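Local atomic coordinates of inorganic pyrophosphatase (Coxiella burnetii, PDB entry 3TR4), a protein that probably catalyses the magnesium-dependent hydrolysis of inorganic pyrophosphate to two phosphate ions and assembles as a homohexamer. Residues K12-F17 with A162-F167; G28-E33 with D44-T49; V60-A65 with V172-K177; D72-T77 with K106-P111. All blocks are in the same frame, centred on the assembly; numbering follows the deposited sequence.

In the fold
Starting from the N terminus, residues 12-17 open contact 1, which closes only at the C-terminal helix, 162-167. Contact 2 (28-33 with 44-49) is a hairpin that opens and closes early within that long span. Residues 60-65 then open contact 3, and before it closes the chain completes contact 4, pairing 72-77 with 106-111 near the centre of the chain. Helix 160-175 first meets 12-17 and, nearly three turns on, 60-65, so contacts 1 and 3 cross. Phe17, Val60 and Val73 touch one another, joining contacts 1, 3 and 4 in one interior, whereas contact 2 stands apart and touches none of the others.

Contact 1: residues K12-F17 with A162-F167; sequences KGIDDF and AAKKEF
Ile14 carries CG1 anti to its backbone N (chi1 -159°), and Phe167 on the facing helix holds CG likewise anti (chi1 173°). The two side chains run antiparallel past one another. CD1 at the end of Ile14 lies 3.8 Å from Phe167 CB and approaches Lys164 CA and the carbonyl O of Ala163 at nearly the same range. Behind it, Ile14 CG1 rests 4.0 Å from Lys164 CB. The other branch, Ile14 CG2, is 4.1 Å from Lys164 CD, on the extended chain.

What presents the isoleucine is a type I beta turn from Gly13 to Asp16 at the start of strand 16-23, with a classic beta bulge in which the N-H groups of Lys12 and Gly13 both bond Asp16 O. Helix 160-175 packs here against the start of strand 16-23 in the curved main sheet of the pyrophosphatase fold, where Ile14 also touches Ala91 and Phe17 touches Val89 of strand 86-99.

Beyond Ile14 the Phe167 ring runs on to Phe17. Phe17 CB stands 3.7 Å from Phe167 CZ, and Phe17 CG is equally near Phe167 CE1. The ring centroids are 5.0 Å apart with planes at 45°, an oblique pair. Phe167 CD1 lies over one face of the Phe17 ring, while Gly13 O and Ile14 C sit in its plane at the edge. On the turn side, Phe167 CE2 comes within 3.9 Å of Gly13 C. Val60 packs on both phenylalanines, and no hydrogen bond crosses between the two segments.

Contact 2: residues G28-E33 with D44-T49; sequences GEVKYE and DRFMPT
Val30 and Phe46 face each other as a non-hydrogen-bonded pair in the antiparallel beta hairpin of strands 30-35 and 40-46, their side chains running alongside each other in one direction. This is the tight part: Val30 CG2 is 3.4 Å from Phe46 CE2, and Val30 CG1 makes a CH-pi contact over the ring face. Val79 and Thr77 of a neighbouring subunit pack against this pair, placing it at a subunit interface.

Between the strands, Lys31 N bonds Arg45 O at 2.8 Å. Asp44 N and, weakly, Arg45 N both reach Lys31 O, the Asp44 bond measuring 2.7 Å; this is a classic beta bulge.

The other face of the hairpin is more open and polar, with the side chains of Lys31, Glu33, Asp44 and Arg45. The Lys31 chain is extended until chi4 (-48°) bends NZ into a salt bridge of 3.3 Å, Lys31 NZ to Asp44 OD2, whose hydrogen bond is weak. Glu33 crosses Asp44 with the carboxylate planes only 10° apart, stacked, and Glu33 OE1 3.9 Å from Asp44 OD1. Lys31 and Arg45 are predicted to bind substrate, so this charged face probably borders the active site.

At the far end Met47 N bonds Glu29 O from 46° above the carbonyl plane, a water bridges Glu29 O and Met47 O, and the selenium of selenomethionine Met47 lies 3.1 Å from Gly28 O.

Contact 3: residues V60-A65 with V172-K177; sequences VPSTLA and VRFKEK
Leu64 and Phe174 bring their backbones closest, CA to CA 5.0 Å, where the loop following strand 56-59 runs past the last turn of helix 160-175. Ser62 adopts left-handed helical backbone angles, after which the loop becomes extended through Thr63 and Leu64; the helix ends at Lys175, and Glu176 leaves helical conformation. Inside the loop, Thr63 OG1 donates to Val60 O, and Leu71 N also bonds this hydroxyl.

Phe174 sets CG anti to its backbone N (chi1 -173°), and its ring lies flat against the loop. Ser62 CA stands over the ring centre in a CH-pi contact, 3.6 Å from the centroid and 7° off the normal. The serine hydroxyl is held by Val8 O. Leu64 crosses Arg173 at about a right angle, with Leu64 CB 3.8 Å from Arg173 CB. From there the arginine chain extends past Leu64 O and returns a bond to it: Arg173 NH1 donates to Leu64 O at 2.9 Å on a lone pair, in the carbonyl plane, while the oxygen sits 18° out of the guanidinium plane. Ala65 C lies over one face of that guanidinium.

The loop leads on to Asp67, one of the residues of the manganese site, and the Ala65 side chain is about 6 Å from the bound ion. One charged hydrogen bond to a main-chain oxygen plus an aromatic face on a CA-H group thus anchors the loop largely through its backbone, tying the approach to the metal to the C-terminal helix.

Contact 4: residues D72-T77 with K106-P111; sequences DVLVLT and KVLAVP. With MN (manganese (II) ion), chain I.
Lys106 and Asp72 lie at the head of two parallel strands, their side chains on the same face of the sheet. From the backbone outward, Lys106 CB packs 4.1 Å from both Asp72 CB and Leu74 CG, and its CG comes to 3.4 Å from Asp72 CB. The chain runs extended beside the carboxylate, bringing Lys106 CE to 3.6 Å from Asp72 OD2. A bend at chi4 (46°) turns NZ inward to a salt bridge, Lys106 NZ to Asp72 OD2 at 3.1 Å, which meets the oxygen on its anti side, 20° out of the carboxylate plane. The stronger partner of the ammonium is Asp104 OD2, also a salt bridge.

Below this pair the strands hold together by the alternating bonds of parallel pairing: Val107 N to Asp72 O, Leu74 N to Val107 O, Ala109 N to Leu74 O and Leu76 N to Ala109 O. On the Leu74 face Leu108 CD1 touches Leu74 CB, and helix 130-142 covers both leucines; Val73, Val107 and Ala109 turn the other way, into the interior shared with Val60. These strands belong to the central beta barrel of family I pyrophosphatases.

Asp72 OD2 binds manganese at 2.4 Å; two waters and Asp104 also bind the ion, and Asp67 belongs to the site. NZ and the metal, meeting at OD2, probably limit the carboxylate's rotation, and the lysine probably offsets negative charge around the ion.

Contact 1: residues K12-F17 with A162-F167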
# COMPACT_ATOMS: atom_id res chain seq x y z
N LYS B 12 -24.82 -24.44 -0.94
CA LYS B 12 -25.40 -25.66 -0.39
C LYS B 12 -26.21 -25.44 0.89
O LYS B 12 -27.26 -26.05 1.08
CB LYS B 12 -24.31 -26.72 -0.16
CG LYS B 12 -23.67 -27.20 -1.46
CD LYS B 12 -22.54 -28.19 -1.21
CE LYS B 12 -22.02 -28.74 -2.53
NZ LYS B 12 -20.88 -29.68 -2.35
N GLY B 13 -25.71 -24.58 1.78
CA GLY B 13 -26.38 -24.35 3.04
C GLY B 13 -25.57 -23.48 3.99
O GLY B 13 -24.55 -22.92 3.60
N ILE B 14 -26.03 -23.39 5.23
CA ILE B 14 -25.45 -22.46 6.20
C ILE B 14 -23.99 -22.77 6.54
O ILE B 14 -23.27 -21.90 7.03
CB ILE B 14 -26.29 -22.42 7.50
CG1 ILE B 14 -26.03 -21.13 8.28
CG2 ILE B 14 -26.03 -23.66 8.35
CD1 ILE B 14 -26.38 -19.86 7.51
N ASP B 15 -23.56 -23.99 6.26
CA ASP B 15 -22.18 -24.40 6.52
C ASP B 15 -21.32 -24.36 5.27
O ASP B 15 -20.13 -24.69 5.31
CB ASP B 15 -22.13 -25.81 7.11
CG ASP B 15 -22.57 -25.86 8.56
OD1 ASP B 15 -23.66 -26.40 8.83
OD2 ASP B 15 -21.82 -25.35 9.42
N ASP B 16 -21.91 -23.95 4.16
CA ASP B 16 -21.19 -23.90 2.89
C ASP B 16 -21.99 -23.14 1.85
O ASP B 16 -22.64 -23.75 1.00
CB ASP B 16 -20.88 -25.31 2.40
CG ASP B 16 -20.19 -25.32 1.05
OD1 ASP B 16 -19.65 -24.26 0.65
OD2 ASP B 16 -20.19 -26.38 0.39
N PHE B 17 -21.95 -21.82 1.93
CA PHE B 17 -22.67 -21.00 0.96
C PHE B 17 -21.76 -20.00 0.26
O PHE B 17 -20.62 -19.78 0.67
CB PHE B 17 -23.89 -20.32 1.61
CG PHE B 17 -23.56 -19.37 2.73
CD1 PHE B 17 -23.42 -19.83 4.03
CD2 PHE B 17 -23.45 -18.01 2.50
CE1 PHE B 17 -23.14 -18.96 5.07
CE2 PHE B 17 -23.17 -17.13 3.53
CZ PHE B 17 -23.02 -17.60 4.82
N ALA B 162 -30.01 -18.86 14.33
CA ALA B 162 -30.68 -17.64 13.86
C ALA B 162 -30.19 -17.27 12.47
O ALA B 162 -30.98 -16.87 11.61
CB ALA B 162 -30.45 -16.49 14.83
N ALA B 163 -28.89 -17.42 12.23
CA ALA B 163 -28.33 -17.09 10.92
C ALA B 163 -28.93 -18.00 9.86
O ALA B 163 -29.26 -17.55 8.76
CB ALA B 163 -26.80 -17.22 10.95
N LYS B 164 -29.07 -19.28 10.20
CA LYS B 164 -29.65 -20.27 9.31
C LYS B 164 -31.08 -19.91 8.92
O LYS B 164 -31.44 -19.94 7.74
CB LYS B 164 -29.62 -21.65 9.97
CG LYS B 164 -30.14 -22.78 9.11
CD LYS B 164 -29.82 -24.12 9.76
CE LYS B 164 -30.20 -25.28 8.86
NZ LYS B 164 -29.62 -26.56 9.34
N LYS B 165 -31.89 -19.56 9.91
CA LYS B 165 -33.27 -19.16 9.67
C LYS B 165 -33.34 -18.04 8.64
O LYS B 165 -34.04 -18.16 7.64
CB LYS B 165 -33.94 -18.71 10.97
CG LYS B 165 -34.29 -19.84 11.91
CD LYS B 165 -35.00 -19.31 13.15
CE LYS B 165 -36.21 -18.47 12.76
NZ LYS B 165 -36.90 -17.90 13.96
N GLU B 166 -32.61 -16.96 8.89
CA GLU B 166 -32.60 -15.81 8.01
C GLU B 166 -32.10 -16.18 6.62
O GLU B 166 -32.63 -15.72 5.61
CB GLU B 166 -31.74 -14.69 8.60
CG GLU B 166 -31.68 -13.44 7.75
CD GLU B 166 -33.02 -12.73 7.66
OE1 GLU B 166 -33.81 -12.83 8.63
OE2 GLU B 166 -33.29 -12.07 6.63
N PHE B 167 -31.07 -17.02 6.59
CA PHE B 167 -30.48 -17.48 5.33
C PHE B 167 -31.52 -18.22 4.50
O PHE B 167 -31.72 -17.92 3.32
CB PHE B 167 -29.28 -18.39 5.63
CG PHE B 167 -28.69 -19.06 4.42
CD1 PHE B 167 -27.83 -18.38 3.58
CD2 PHE B 167 -28.97 -20.39 4.14
CE1 PHE B 167 -27.28 -19.00 2.47
CE2 PHE B 167 -28.43 -21.02 3.04
CZ PHE B 167 -27.58 -20.32 2.20

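Contact 2: residues G28-E33 with D44-T49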
# COMPACT_ATOMS: atom_id res chain seq x y z
N GLY B 28 -13.28 0.52 2.38
CA GLY B 28 -14.52 1.23 2.65
C GLY B 28 -14.54 2.68 2.20
O GLY B 28 -15.61 3.24 1.99
N GLU B 29 -13.36 3.29 2.07
CA GLU B 29 -13.29 4.67 1.57
C GLU B 29 -14.07 4.77 0.27
O GLU B 29 -14.70 5.80 -0.01
CB GLU B 29 -11.84 5.11 1.37
CG GLU B 29 -11.06 5.27 2.67
CD GLU B 29 -9.75 6.01 2.47
OE1 GLU B 29 -8.70 5.35 2.34
OE2 GLU B 29 -9.78 7.26 2.44
N VAL B 30 -14.02 3.70 -0.52
CA VAL B 30 -14.95 3.50 -1.62
C VAL B 30 -15.74 2.25 -1.30
O VAL B 30 -15.16 1.22 -0.96
CB VAL B 30 -14.25 3.26 -2.96
CG1 VAL B 30 -15.28 3.27 -4.09
CG2 VAL B 30 -13.19 4.29 -3.21
N LYS B 31 -17.06 2.32 -1.43
CA LYS B 31 -17.89 1.14 -1.25
C LYS B 31 -18.40 0.67 -2.60
O LYS B 31 -18.96 1.45 -3.37
CB LYS B 31 -19.06 1.44 -0.31
CG LYS B 31 -20.05 0.29 -0.19
CD LYS B 31 -21.19 0.63 0.76
CE LYS B 31 -22.03 -0.60 1.07
NZ LYS B 31 -22.40 -1.35 -0.17
N TYR B 32 -18.20 -0.61 -2.89
CA TYR B 32 -18.63 -1.18 -4.16
C TYR B 32 -19.90 -2.00 -3.99
O TYR B 32 -20.20 -2.47 -2.89
CB TYR B 32 -17.53 -2.06 -4.75
CG TYR B 32 -16.24 -1.33 -5.06
CD1 TYR B 32 -16.18 -0.38 -6.08
CD2 TYR B 32 -15.08 -1.59 -4.35
CE1 TYR B 32 -15.01 0.29 -6.37
CE2 TYR B 32 -13.90 -0.93 -4.63
CZ TYR B 32 -13.87 0.01 -5.64
OH TYR B 32 -12.70 0.67 -5.92
N GLU B 33 -20.63 -2.16 -5.08
CA GLU B 33 -21.78 -3.05 -5.13
C GLU B 33 -21.70 -3.85 -6.42
O GLU B 33 -21.38 -3.29 -7.47
CB GLU B 33 -23.09 -2.26 -5.10
CG GLU B 33 -23.66 -2.01 -3.71
CD GLU B 33 -25.02 -1.34 -3.76
OE1 GLU B 33 -25.29 -0.60 -4.73
OE2 GLU B 33 -25.83 -1.57 -2.83
N ASP B 44 -20.79 2.20 -5.27
CA ASP B 44 -21.99 2.57 -4.53
C ASP B 44 -21.84 3.99 -4.01
O ASP B 44 -22.55 4.90 -4.44
CB ASP B 44 -22.24 1.59 -3.37
CG ASP B 44 -23.46 1.96 -2.55
OD1 ASP B 44 -24.29 2.76 -3.03
OD2 ASP B 44 -23.60 1.43 -1.42
N ARG B 45 -20.89 4.19 -3.11
CA ARG B 45 -20.62 5.54 -2.60
C ARG B 45 -19.25 5.66 -1.97
O ARG B 45 -18.61 4.67 -1.64
CB ARG B 45 -21.69 5.94 -1.57
CG ARG B 45 -21.56 5.21 -0.24
CD ARG B 45 -22.74 5.50 0.67
NE ARG B 45 -23.98 4.92 0.15
CZ ARG B 45 -24.88 5.59 -0.56
NH1 ARG B 45 -24.69 6.88 -0.84
NH2 ARG B 45 -25.98 4.99 -0.99
N PHE B 46 -18.80 6.91 -1.83
CA PHE B 46 -17.59 7.20 -1.08
C PHE B 46 -17.95 7.63 0.34
O PHE B 46 -18.79 8.51 0.53
CB PHE B 46 -16.78 8.29 -1.79
CG PHE B 46 -16.29 7.88 -3.15
CD1 PHE B 46 -17.12 7.96 -4.25
CD2 PHE B 46 -15.00 7.42 -3.33
CE1 PHE B 46 -16.68 7.59 -5.50
CE2 PHE B 46 -14.55 7.04 -4.58
CZ PHE B 46 -15.39 7.12 -5.67
N MSE B 47 -17.33 6.99 1.32
CA MSE B 47 -17.58 7.31 2.73
C MSE B 47 -16.73 8.49 3.18
O MSE B 47 -15.51 8.46 3.03
CB MSE B 47 -17.24 6.12 3.61
CG MSE B 47 -18.13 4.91 3.46
SE MSE B 47 -17.43 3.44 4.55
CE MSE B 47 -17.41 4.34 6.27
N PRO B 48 -17.37 9.52 3.73
CA PRO B 48 -16.68 10.68 4.32
C PRO B 48 -16.05 10.35 5.67
O PRO B 48 -14.96 10.84 5.98
CB PRO B 48 -17.80 11.71 4.50
CG PRO B 48 -18.96 11.20 3.71
CD PRO B 48 -18.83 9.71 3.73
N THR B 49 -16.73 9.53 6.47
CA THR B 49 -16.25 9.21 7.81
C THR B 49 -14.86 8.57 7.77
O THR B 49 -14.56 7.78 6.87
CB THR B 49 -17.21 8.28 8.57
OG1 THR B 49 -17.41 7.07 7.83
CG2 THR B 49 -18.55 8.96 8.80
O HOH W 1 -13.97 8.56 0.41

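Contact 3: residues V60-A65 with V172-K177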
# COMPACT_ATOMS: atom_id res chain seq x y z
N VAL B 60 -24.91 -12.82 -0.41
CA VAL B 60 -25.17 -14.14 -0.95
C VAL B 60 -26.00 -14.01 -2.22
O VAL B 60 -27.11 -13.49 -2.17
CB VAL B 60 -25.96 -15.02 0.05
CG1 VAL B 60 -26.07 -16.46 -0.46
CG2 VAL B 60 -25.30 -14.98 1.41
N PRO B 61 -25.47 -14.48 -3.36
CA PRO B 61 -26.21 -14.42 -4.62
C PRO B 61 -27.45 -15.30 -4.54
O PRO B 61 -27.44 -16.27 -3.78
CB PRO B 61 -25.23 -15.00 -5.65
CG PRO B 61 -23.92 -15.10 -4.96
CD PRO B 61 -24.20 -15.22 -3.50
N SER B 62 -28.48 -14.98 -5.32
CA SER B 62 -29.72 -15.77 -5.32
C SER B 62 -30.42 -15.76 -3.97
O SER B 62 -31.02 -16.76 -3.57
CB SER B 62 -29.45 -17.20 -5.78
OG SER B 62 -29.14 -17.23 -7.17
N THR B 63 -30.35 -14.63 -3.28
CA THR B 63 -31.10 -14.44 -2.04
C THR B 63 -31.73 -13.06 -2.05
O THR B 63 -31.31 -12.18 -2.81
CB THR B 63 -30.20 -14.56 -0.80
OG1 THR B 63 -29.29 -13.45 -0.75
CG2 THR B 63 -29.43 -15.86 -0.82
N LEU B 64 -32.73 -12.87 -1.20
CA LEU B 64 -33.44 -11.60 -1.13
C LEU B 64 -33.78 -11.26 0.31
O LEU B 64 -34.58 -11.95 0.95
CB LEU B 64 -34.72 -11.66 -1.98
CG LEU B 64 -35.61 -10.42 -1.98
CD1 LEU B 64 -34.85 -9.22 -2.53
CD2 LEU B 64 -36.87 -10.67 -2.78
N ALA B 65 -33.17 -10.20 0.83
CA ALA B 65 -33.46 -9.72 2.17
C ALA B 65 -34.70 -8.84 2.16
O ALA B 65 -35.27 -8.58 1.10
CB ALA B 65 -32.27 -8.96 2.73
N VAL B 172 -36.01 -18.29 0.26
CA VAL B 172 -37.43 -18.40 -0.04
C VAL B 172 -37.93 -17.16 -0.78
O VAL B 172 -38.59 -17.28 -1.82
CB VAL B 172 -38.27 -18.59 1.24
CG1 VAL B 172 -39.75 -18.45 0.93
CG2 VAL B 172 -37.97 -19.94 1.87
N ARG B 173 -37.62 -15.98 -0.26
CA ARG B 173 -38.05 -14.74 -0.89
C ARG B 173 -37.60 -14.69 -2.34
O ARG B 173 -38.38 -14.36 -3.23
CB ARG B 173 -37.52 -13.52 -0.15
CG ARG B 173 -38.10 -13.33 1.23
CD ARG B 173 -37.81 -11.92 1.72
NE ARG B 173 -37.92 -11.81 3.17
CZ ARG B 173 -36.92 -12.05 4.01
NH1 ARG B 173 -35.73 -12.40 3.54
NH2 ARG B 173 -37.11 -11.92 5.31
N PHE B 174 -36.33 -15.00 -2.57
CA PHE B 174 -35.78 -14.97 -3.92
C PHE B 174 -36.61 -15.85 -4.85
O PHE B 174 -37.07 -15.40 -5.90
CB PHE B 174 -34.31 -15.42 -3.92
CG PHE B 174 -33.64 -15.24 -5.25
CD1 PHE B 174 -33.24 -13.98 -5.68
CD2 PHE B 174 -33.40 -16.33 -6.08
CE1 PHE B 174 -32.63 -13.81 -6.91
CE2 PHE B 174 -32.79 -16.17 -7.30
CZ PHE B 174 -32.40 -14.91 -7.72
N LYS B 175 -36.81 -17.10 -4.44
CA LYS B 175 -37.57 -18.06 -5.24
C LYS B 175 -38.99 -17.61 -5.54
O LYS B 175 -39.56 -17.97 -6.57
CB LYS B 175 -37.60 -19.43 -4.55
CG LYS B 175 -36.33 -20.26 -4.72
CD LYS B 175 -36.56 -21.68 -4.23
CE LYS B 175 -35.42 -22.60 -4.62
NZ LYS B 175 -34.16 -22.25 -3.93
N GLU B 176 -39.57 -16.82 -4.64
CA GLU B 176 -40.96 -16.40 -4.75
C GLU B 176 -41.22 -15.44 -5.91
O GLU B 176 -42.27 -14.81 -5.98
CB GLU B 176 -41.44 -15.77 -3.44
CG GLU B 176 -41.65 -16.76 -2.31
CD GLU B 176 -42.23 -16.11 -1.07
OE1 GLU B 176 -42.23 -14.86 -1.00
OE2 GLU B 176 -42.69 -16.85 -0.17
N LYS B 177 -40.25 -15.33 -6.82
CA LYS B 177 -40.41 -14.50 -8.00
C LYS B 177 -39.27 -14.72 -8.99
O LYS B 177 -39.42 -15.45 -9.97
CB LYS B 177 -40.48 -13.02 -7.61
CG LYS B 177 -39.28 -12.53 -6.83
CD LYS B 177 -39.38 -11.04 -6.55
CE LYS B 177 -38.09 -10.49 -5.99
NZ LYS B 177 -38.12 -9.01 -5.85

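Contact 4: residues D72-T77 with K106-P111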
# COMPACT_ATOMS: atom_id res chain seq x y z
N ASP B 72 -26.92 -9.73 3.26
CA ASP B 72 -25.58 -9.23 3.59
C ASP B 72 -24.78 -10.23 4.41
O ASP B 72 -25.33 -10.93 5.26
CB ASP B 72 -25.66 -7.95 4.43
CG ASP B 72 -26.34 -6.82 3.70
OD1 ASP B 72 -26.37 -6.83 2.45
OD2 ASP B 72 -26.81 -5.90 4.40
N VAL B 73 -23.48 -10.25 4.18
CA VAL B 73 -22.60 -11.13 4.94
C VAL B 73 -21.31 -10.42 5.34
O VAL B 73 -20.71 -9.70 4.53
CB VAL B 73 -22.25 -12.39 4.14
CG1 VAL B 73 -21.34 -13.30 4.96
CG2 VAL B 73 -23.52 -13.12 3.73
N LEU B 74 -20.91 -10.60 6.59
CA LEU B 74 -19.59 -10.17 7.05
C LEU B 74 -18.69 -11.40 7.07
O LEU B 74 -19.03 -12.41 7.68
CB LEU B 74 -19.69 -9.59 8.45
CG LEU B 74 -20.67 -8.43 8.61
CD1 LEU B 74 -20.94 -8.13 10.08
CD2 LEU B 74 -20.13 -7.20 7.90
N VAL B 75 -17.55 -11.32 6.40
CA VAL B 75 -16.64 -12.46 6.37
C VAL B 75 -15.29 -12.12 7.00
O VAL B 75 -14.59 -11.21 6.54
CB VAL B 75 -16.41 -12.98 4.94
CG1 VAL B 75 -15.60 -14.27 4.98
CG2 VAL B 75 -17.74 -13.20 4.24
N LEU B 76 -14.94 -12.84 8.06
CA LEU B 76 -13.64 -12.68 8.69
C LEU B 76 -12.63 -13.58 8.00
O LEU B 76 -12.88 -14.77 7.80
CB LEU B 76 -13.71 -13.03 10.17
CG LEU B 76 -14.72 -12.24 11.01
CD1 LEU B 76 -14.76 -12.79 12.43
CD2 LEU B 76 -14.35 -10.77 11.01
N THR B 77 -11.48 -13.02 7.64
CA THR B 77 -10.44 -13.77 6.96
C THR B 77 -9.08 -13.34 7.48
O THR B 77 -8.96 -12.26 8.08
CB THR B 77 -10.47 -13.53 5.44
OG1 THR B 77 -10.30 -12.13 5.18
CG2 THR B 77 -11.80 -13.99 4.85
N LYS B 106 -27.01 -8.82 9.31
CA LYS B 106 -25.89 -9.32 8.53
C LYS B 106 -25.32 -10.60 9.14
O LYS B 106 -24.99 -10.65 10.32
CB LYS B 106 -24.81 -8.24 8.43
CG LYS B 106 -25.29 -6.98 7.69
CD LYS B 106 -24.44 -5.77 8.01
CE LYS B 106 -24.84 -4.58 7.15
NZ LYS B 106 -26.31 -4.39 7.08
N VAL B 107 -25.23 -11.64 8.32
CA VAL B 107 -24.64 -12.90 8.75
C VAL B 107 -23.14 -12.73 8.93
O VAL B 107 -22.47 -12.09 8.12
CB VAL B 107 -24.93 -14.02 7.74
CG1 VAL B 107 -24.08 -15.25 8.04
CG2 VAL B 107 -26.41 -14.38 7.75
N LEU B 108 -22.61 -13.30 10.01
CA LEU B 108 -21.16 -13.33 10.22
C LEU B 108 -20.64 -14.71 9.83
O LEU B 108 -21.18 -15.73 10.27
CB LEU B 108 -20.82 -13.04 11.68
CG LEU B 108 -19.32 -12.95 12.00
CD1 LEU B 108 -18.70 -11.76 11.29
CD2 LEU B 108 -19.08 -12.86 13.50
N ALA B 109 -19.60 -14.74 9.00
CA ALA B 109 -19.08 -16.00 8.49
C ALA B 109 -17.56 -16.06 8.45
O ALA B 109 -16.88 -15.04 8.61
CB ALA B 109 -19.66 -16.28 7.10
N VAL B 110 -17.04 -17.27 8.24
CA VAL B 110 -15.62 -17.51 8.03
C VAL B 110 -15.48 -18.44 6.83
O VAL B 110 -16.45 -19.08 6.44
CB VAL B 110 -14.96 -18.17 9.26
CG1 VAL B 110 -14.79 -17.16 10.39
CG2 VAL B 110 -15.78 -19.37 9.72
N PRO B 111 -14.28 -18.52 6.23
CA PRO B 111 -14.15 -19.41 5.07
C PRO B 111 -14.39 -20.86 5.47
O PRO B 111 -14.20 -21.19 6.64
CB PRO B 111 -12.69 -19.22 4.64
CG PRO B 111 -12.27 -17.91 5.24
CD PRO B 111 -13.02 -17.83 6.54
MN MN I . -28.25 -4.60 2.94
O HOH W 2 -29.40 -6.14 2.41
O HOH W 3 -27.36 -4.47 0.62